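Local coordinates for AimR transcriptional regulator (Bacillus phage phi3T, PDB 5ZVV), which activates transcription of the phage aimX locus as a homodimer, apparently promoting lytic growth until the arbitrium peptide converts it to an inactive monomer and lysogeny follows, at residues Asp289-Leu294 with Ser318-Asp323; Cys227-Leu232 with Gln263-Gly268. All coordinates share one frame; numbering follows the deposited sequence.

Contact 1: residues Asp289-Leu294 with Ser318-Asp323; sequences DNIKYL and SSRDQD
Two hydrogen bonds, both made by R320, carry the polar half of this contact, and both end on one atom, the main-chain oxygen of D289. NH1 of R320 lies 2.8 Å from D289 O, in the plane of that carbonyl, with an N-H...O angle of 151°; NH2 reaches the same D289 O at 3.1 Å from above the carbonyl plane and along a more bent path. The oxygen itself sits close to the guanidinium plane, so the group meets it end-on. Arginine suits the place because two N-H groups diverge from one flat, charged end, and because its chain, bent at chi2 (-75°) and chi3 (-63°), can curve across to the helix start. NH1 also has a weak, long ion pair with E316.

The oxygen gripped in this way belongs to the residue just before the N-cap of helix 291-304. N290 is that cap: with CG anti to its backbone N, its OD1 accepts from K292 N at 2.7 Å and, weakly, from Y293 N. Segment 318-323, between helices 307-318 and 324-338 in this all-helical, TPR-like part of the chain, is thus tied to the start of an earlier helix.

Apolar contact centres on I291, whose branches divide the work. CG1 lies over one face of the R320 guanidinium, 3.9 Å from NH2; CD1 reaches D321 O at 3.7 Å; CG2 rests against the Q322 chain, 3.9 Å from its CG. Beta-branching lets one residue serve arginine and glutamine together. L294 adds CD1, 3.8 Å from R320 NH1. The Q322 amide oxygen, also near I291 CG2, is bonded to Q295 NE2.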
loop_
_atom_site.group_PDB
_atom_site.type_symbol
_atom_site.label_atom_id
_atom_site.label_comp_id
_atom_site.label_asym_id
_atom_site.label_seq_id
_atom_site.Cartn_x
_atom_site.Cartn_y
_atom_site.Cartn_z
ATOM N N ASP A 289 -10.526 -14.063 27.361
ATOM C CA ASP A 289 -10.129 -12.664 27.456
ATOM C C ASP A 289 -9.621 -12.149 26.115
ATOM O O ASP A 289 -8.962 -11.106 26.060
ATOM C CB ASP A 289 -9.090 -12.447 28.561
ATOM C CG ASP A 289 -7.831 -13.265 28.366
ATOM O OD1 ASP A 289 -7.786 -14.110 27.450
ATOM O OD2 ASP A 289 -6.876 -13.060 29.148
ATOM N N ASN A 290 -9.908 -12.877 25.036
ATOM C CA ASN A 290 -9.705 -12.361 23.691
ATOM C C ASN A 290 -10.452 -11.043 23.532
ATOM O O ASN A 290 -11.590 -10.900 23.987
ATOM C CB ASN A 290 -10.194 -13.384 22.663
ATOM C CG ASN A 290 -10.005 -12.924 21.229
ATOM O OD1 ASN A 290 -10.714 -12.040 20.748
ATOM N ND2 ASN A 290 -9.059 -13.543 20.532
ATOM N N ILE A 291 -9.802 -10.072 22.886
ATOM C CA ILE A 291 -10.393 -8.742 22.753
ATOM C C ILE A 291 -11.745 -8.820 22.055
ATOM O O ILE A 291 -12.729 -8.215 22.500
ATOM C CB ILE A 291 -9.434 -7.793 22.012
ATOM C CG1 ILE A 291 -8.198 -7.498 22.865
ATOM C CG2 ILE A 291 -10.146 -6.494 21.638
ATOM C CD1 ILE A 291 -7.169 -6.635 22.162
ATOM N N LYS A 292 -11.821 -9.573 20.956
ATOM C CA LYS A 292 -13.060 -9.581 20.184
ATOM C C LYS A 292 -14.195 -10.243 20.955
ATOM O O LYS A 292 -15.320 -9.731 20.972
ATOM C CB LYS A 292 -12.856 -10.278 18.838
ATOM C CG LYS A 292 -14.098 -10.224 17.956
ATOM C CD LYS A 292 -13.899 -10.914 16.616
ATOM C CE LYS A 292 -15.163 -10.814 15.770
ATOM N NZ LYS A 292 -15.050 -11.566 14.490
ATOM N N TYR A 293 -13.925 -11.379 21.600
ATOM C CA TYR A 293 -14.991 -12.084 22.303
ATOM C C TYR A 293 -15.408 -11.341 23.564
ATOM O O TYR A 293 -16.582 -11.388 23.952
ATOM C CB TYR A 293 -14.551 -13.514 22.619
ATOM C CG TYR A 293 -14.112 -14.266 21.383
ATOM C CD1 TYR A 293 -14.731 -14.038 20.159
ATOM C CD2 TYR A 293 -13.065 -15.174 21.430
ATOM C CE1 TYR A 293 -14.330 -14.704 19.024
ATOM C CE2 TYR A 293 -12.656 -15.846 20.300
ATOM C CZ TYR A 293 -13.292 -15.607 19.097
ATOM O OH TYR A 293 -12.889 -16.272 17.964
ATOM N N LEU A 294 -14.466 -10.646 24.209
ATOM C CA LEU A 294 -14.825 -9.732 25.288
ATOM C C LEU A 294 -15.730 -8.617 24.780
ATOM O O LEU A 294 -16.713 -8.259 25.439
ATOM C CB LEU A 294 -13.563 -9.146 25.923
ATOM C CG LEU A 294 -12.799 -10.047 26.890
ATOM C CD1 LEU A 294 -11.550 -9.337 27.404
ATOM C CD2 LEU A 294 -13.703 -10.461 28.041
ATOM N N SER A 318 -9.795 -0.960 27.543
ATOM C CA SER A 318 -9.081 0.288 27.286
ATOM C C SER A 318 -7.589 0.159 27.566
ATOM O O SER A 318 -6.781 0.872 26.961
ATOM C CB SER A 318 -9.676 1.419 28.124
ATOM O OG SER A 318 -9.313 1.278 29.485
ATOM N N SER A 319 -7.203 -0.734 28.478
ATOM C CA SER A 319 -5.795 -0.986 28.756
ATOM C C SER A 319 -5.191 -2.043 27.842
ATOM O O SER A 319 -3.966 -2.199 27.829
ATOM C CB SER A 319 -5.608 -1.406 30.219
ATOM O OG SER A 319 -6.277 -2.625 30.493
ATOM N N ARG A 320 -6.012 -2.770 27.087
ATOM C CA ARG A 320 -5.512 -3.751 26.139
ATOM C C ARG A 320 -5.069 -3.065 24.851
ATOM O O ARG A 320 -5.418 -1.913 24.572
ATOM C CB ARG A 320 -6.581 -4.801 25.826
ATOM C CG ARG A 320 -7.141 -5.511 27.047
ATOM C CD ARG A 320 -6.166 -6.538 27.598
ATOM N NE ARG A 320 -5.893 -7.610 26.645
ATOM C CZ ARG A 320 -6.653 -8.690 26.494
ATOM N NH1 ARG A 320 -7.744 -8.844 27.232
ATOM N NH2 ARG A 320 -6.324 -9.615 25.602
ATOM N N ASP A 321 -4.290 -3.799 24.058
ATOM C CA ASP A 321 -3.756 -3.279 22.800
ATOM C C ASP A 321 -4.737 -3.590 21.666
ATOM O O ASP A 321 -4.511 -4.447 20.810
ATOM C CB ASP A 321 -2.375 -3.864 22.530
ATOM C CG ASP A 321 -1.686 -3.220 21.345
ATOM O OD1 ASP A 321 -2.193 -2.199 20.841
ATOM O OD2 ASP A 321 -0.634 -3.740 20.916
ATOM N N GLN A 322 -5.849 -2.859 21.675
ATOM C CA GLN A 322 -6.833 -2.957 20.603
ATOM C C GLN A 322 -6.327 -2.242 19.357
ATOM O O GLN A 322 -5.804 -1.128 19.440
ATOM C CB GLN A 322 -8.163 -2.340 21.039
ATOM C CG GLN A 322 -8.773 -2.946 22.289
ATOM C CD GLN A 322 -10.148 -2.381 22.598
ATOM O OE1 GLN A 322 -11.169 -2.989 22.272
ATOM N NE2 GLN A 322 -10.181 -1.214 23.234
ATOM N N ASP A 323 -6.484 -2.879 18.197
ATOM C CA ASP A 323 -6.127 -2.209 16.955
ATOM C C ASP A 323 -7.255 -1.265 16.538
ATOM O O ASP A 323 -8.270 -1.126 17.224
ATOM C CB ASP A 323 -5.770 -3.228 15.865
ATOM C CG ASP A 323 -6.956 -4.069 15.395
ATOM O OD1 ASP A 323 -8.116 -3.777 15.744
ATOM O OD2 ASP A 323 -6.715 -5.044 14.652
#

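Contact 2: residues Cys227-Leu232 with Gln263-Gly268; sequences CFFAYL and QEMLDG
Helices 224-237 and 260-277 run side by side in the same sense here, 11° apart over the two short segments, as alternate helices do in a TPR-like helical array. At closest approach the axes of the two segments are 11.3 Å apart, a separation wide enough to need long side chains between them, and phenylalanine, leucine and a methionine-type chain provide the reach.

F228 reaches toward the other helix with its ring edge. Its CG is anti to the backbone N (chi1 170°), which sends the ring out across the gap: CE1 is 3.9 Å from L266 CB, which lies near the ring plane, and CZ is 4.2 Å from M265 CB. One turn on, L232 adopts the same kind of first torsion, CG anti to the backbone N, and brings CD1 to 4.1 Å from L266 CD1. L266 matches it, so the two branched ends cross obliquely and touch methyl to methyl. H262, just before the segment, stacks on F228 and meets F229 edge-to-face.

F229 takes another course. Its CG stands beside the backbone N and anti to the carbonyl carbon (chi1 -78°), and one face of its ring receives CD2 of F228 over the centre. M265, selenomethionine in this crystal in place of methionine, begins with CG likewise placed anti to the carbonyl carbon, then runs extended; the unbranched methionine-type chain can span toward that ring. The result is a Met-aromatic contact in which the selenium approaches the ring obliquely. On the side of 263-268 turned away from F228, Q263 NE2 bonds to D267 OD1 one turn later. The selenium of M265 comes to rest 3.9 Å from F229 CE1 and almost as near CZ, 5.0 Å from the ring centroid.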
loop_
_atom_site.group_PDB
_atom_site.type_symbol
_atom_site.label_atom_id
_atom_site.label_comp_id
_atom_site.label_asym_id
_atom_site.label_seq_id
_atom_site.Cartn_x
_atom_site.Cartn_y
_atom_site.Cartn_z
ATOM N N CYS A 227 -13.607 -23.929 3.121
ATOM C CA CYS A 227 -15.064 -23.864 3.156
ATOM C C CYS A 227 -15.557 -23.153 4.409
ATOM O O CYS A 227 -16.541 -22.402 4.356
ATOM C CB CYS A 227 -15.654 -25.269 3.066
ATOM S SG CYS A 227 -15.330 -26.102 1.501
ATOM N N PHE A 228 -14.885 -23.374 5.542
ATOM C CA PHE A 228 -15.253 -22.686 6.775
ATOM C C PHE A 228 -15.172 -21.175 6.601
ATOM O O PHE A 228 -16.140 -20.454 6.873
ATOM C CB PHE A 228 -14.360 -23.144 7.931
ATOM C CG PHE A 228 -14.510 -22.307 9.170
ATOM C CD1 PHE A 228 -15.593 -22.489 10.017
ATOM C CD2 PHE A 228 -13.581 -21.329 9.480
ATOM C CE1 PHE A 228 -15.742 -21.711 11.148
ATOM C CE2 PHE A 228 -13.725 -20.551 10.614
ATOM C CZ PHE A 228 -14.807 -20.741 11.446
ATOM N N PHE A 229 -14.024 -20.672 6.138
ATOM C CA PHE A 229 -13.912 -19.231 5.947
ATOM C C PHE A 229 -14.791 -18.725 4.809
ATOM O O PHE A 229 -15.148 -17.543 4.797
ATOM C CB PHE A 229 -12.453 -18.838 5.719
ATOM C CG PHE A 229 -11.647 -18.803 6.985
ATOM C CD1 PHE A 229 -11.896 -17.834 7.947
ATOM C CD2 PHE A 229 -10.663 -19.743 7.229
ATOM C CE1 PHE A 229 -11.171 -17.799 9.122
ATOM C CE2 PHE A 229 -9.931 -19.715 8.405
ATOM C CZ PHE A 229 -10.186 -18.740 9.351
ATOM N N ALA A 230 -15.170 -19.594 3.871
ATOM C CA ALA A 230 -16.072 -19.177 2.805
ATOM C C ALA A 230 -17.477 -18.924 3.343
ATOM O O ALA A 230 -18.070 -17.868 3.084
ATOM C CB ALA A 230 -16.092 -20.227 1.699
ATOM N N TYR A 231 -18.028 -19.883 4.097
ATOM C CA TYR A 231 -19.348 -19.673 4.692
ATOM C C TYR A 231 -19.316 -18.572 5.744
ATOM O O TYR A 231 -20.298 -17.834 5.900
ATOM C CB TYR A 231 -19.875 -20.978 5.289
ATOM C CG TYR A 231 -20.400 -21.932 4.247
ATOM C CD1 TYR A 231 -21.559 -21.638 3.536
ATOM C CD2 TYR A 231 -19.739 -23.119 3.963
ATOM C CE1 TYR A 231 -22.046 -22.501 2.576
ATOM C CE2 TYR A 231 -20.217 -23.990 3.001
ATOM C CZ TYR A 231 -21.372 -23.674 2.311
ATOM O OH TYR A 231 -21.856 -24.534 1.352
ATOM N N LEU A 232 -18.202 -18.450 6.468
ATOM C CA LEU A 232 -18.019 -17.317 7.366
ATOM C C LEU A 232 -18.116 -16.000 6.606
ATOM O O LEU A 232 -18.773 -15.055 7.063
ATOM C CB LEU A 232 -16.669 -17.438 8.075
ATOM C CG LEU A 232 -16.456 -16.659 9.369
ATOM C CD1 LEU A 232 -17.397 -17.165 10.454
ATOM C CD2 LEU A 232 -15.003 -16.765 9.818
ATOM N N GLN A 263 -13.976 -22.738 15.854
ATOM C CA GLN A 263 -15.253 -22.838 16.551
ATOM C C GLN A 263 -15.592 -21.537 17.265
ATOM O O GLN A 263 -16.738 -21.079 17.219
ATOM C CB GLN A 263 -15.229 -23.997 17.548
ATOM C CG GLN A 263 -16.587 -24.280 18.176
ATOM C CD GLN A 263 -17.605 -24.778 17.157
ATOM O OE1 GLN A 263 -17.399 -25.806 16.512
ATOM N NE2 GLN A 263 -18.708 -24.049 17.011
ATOM N N GLU A 264 -14.609 -20.926 17.931
ATOM C CA GLU A 264 -14.864 -19.667 18.621
ATOM C C GLU A 264 -15.017 -18.511 17.646
ATOM O O GLU A 264 -15.693 -17.524 17.962
ATOM C CB GLU A 264 -13.748 -19.377 19.626
ATOM C CG GLU A 264 -13.824 -20.234 20.879
ATOM C CD GLU A 264 -12.845 -19.794 21.950
ATOM O OE1 GLU A 264 -11.989 -18.932 21.663
ATOM O OE2 GLU A 264 -12.930 -20.315 23.081
HETATM N N MSE A 265 -14.409 -18.603 16.467
HETATM C CA MSE A 265 -14.665 -17.599 15.434
HETATM C C MSE A 265 -16.110 -17.683 14.955
HETATM O O MSE A 265 -16.784 -16.664 14.807
HETATM C CB MSE A 265 -13.706 -17.767 14.260
HETATM C CG MSE A 265 -12.289 -17.353 14.574
HETATM SE SE MSE A 265 -11.115 -17.676 13.061
HETATM C CE MSE A 265 -9.427 -17.098 13.859
ATOM N N LEU A 266 -16.589 -18.909 14.729
ATOM C CA LEU A 266 -17.963 -19.098 14.273
ATOM C C LEU A 266 -18.960 -18.665 15.343
ATOM O O LEU A 266 -19.903 -17.909 15.066
ATOM C CB LEU A 266 -18.188 -20.558 13.889
ATOM C CG LEU A 266 -19.579 -20.851 13.329
ATOM C CD1 LEU A 266 -19.761 -20.110 12.022
ATOM C CD2 LEU A 266 -19.788 -22.342 13.146
ATOM N N ASP A 267 -18.767 -19.150 16.574
ATOM C CA ASP A 267 -19.596 -18.719 17.693
ATOM C C ASP A 267 -19.584 -17.205 17.830
ATOM O O ASP A 267 -20.614 -16.594 18.122
ATOM C CB ASP A 267 -19.113 -19.359 18.998
ATOM C CG ASP A 267 -19.268 -20.868 19.013
ATOM O OD1 ASP A 267 -19.997 -21.413 18.160
ATOM O OD2 ASP A 267 -18.666 -21.507 19.903
ATOM N N GLY A 268 -18.420 -16.583 17.630
ATOM C CA GLY A 268 -18.353 -15.131 17.690
ATOM C C GLY A 268 -19.138 -14.463 16.577
ATOM O O GLY A 268 -19.763 -13.418 16.787
#

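In the fold
The segments of contact 2 both precede those of contact 1 in the chain, and the centres of the two contacts lie about 20 Å apart, yet they touch through Y293. This tyrosine belongs to 289-294 but takes no part in contact 1; its OH packs against helix 260-277, 3.1 Å from E264 O and 3.2 Å from M265 N, while Y293 CE1 is 4.3 Å from G268 CA. Through Y293 the packing runs on from helix 224-237 by way of helices 260-277 and 291-304 to segment 318-323. The centre of contact 2 is about 9 Å from the centre of the chain, that of contact 1 about 22 Å. A glycerol, probably from crystallisation, lies about 4 Å from the L266 side chain.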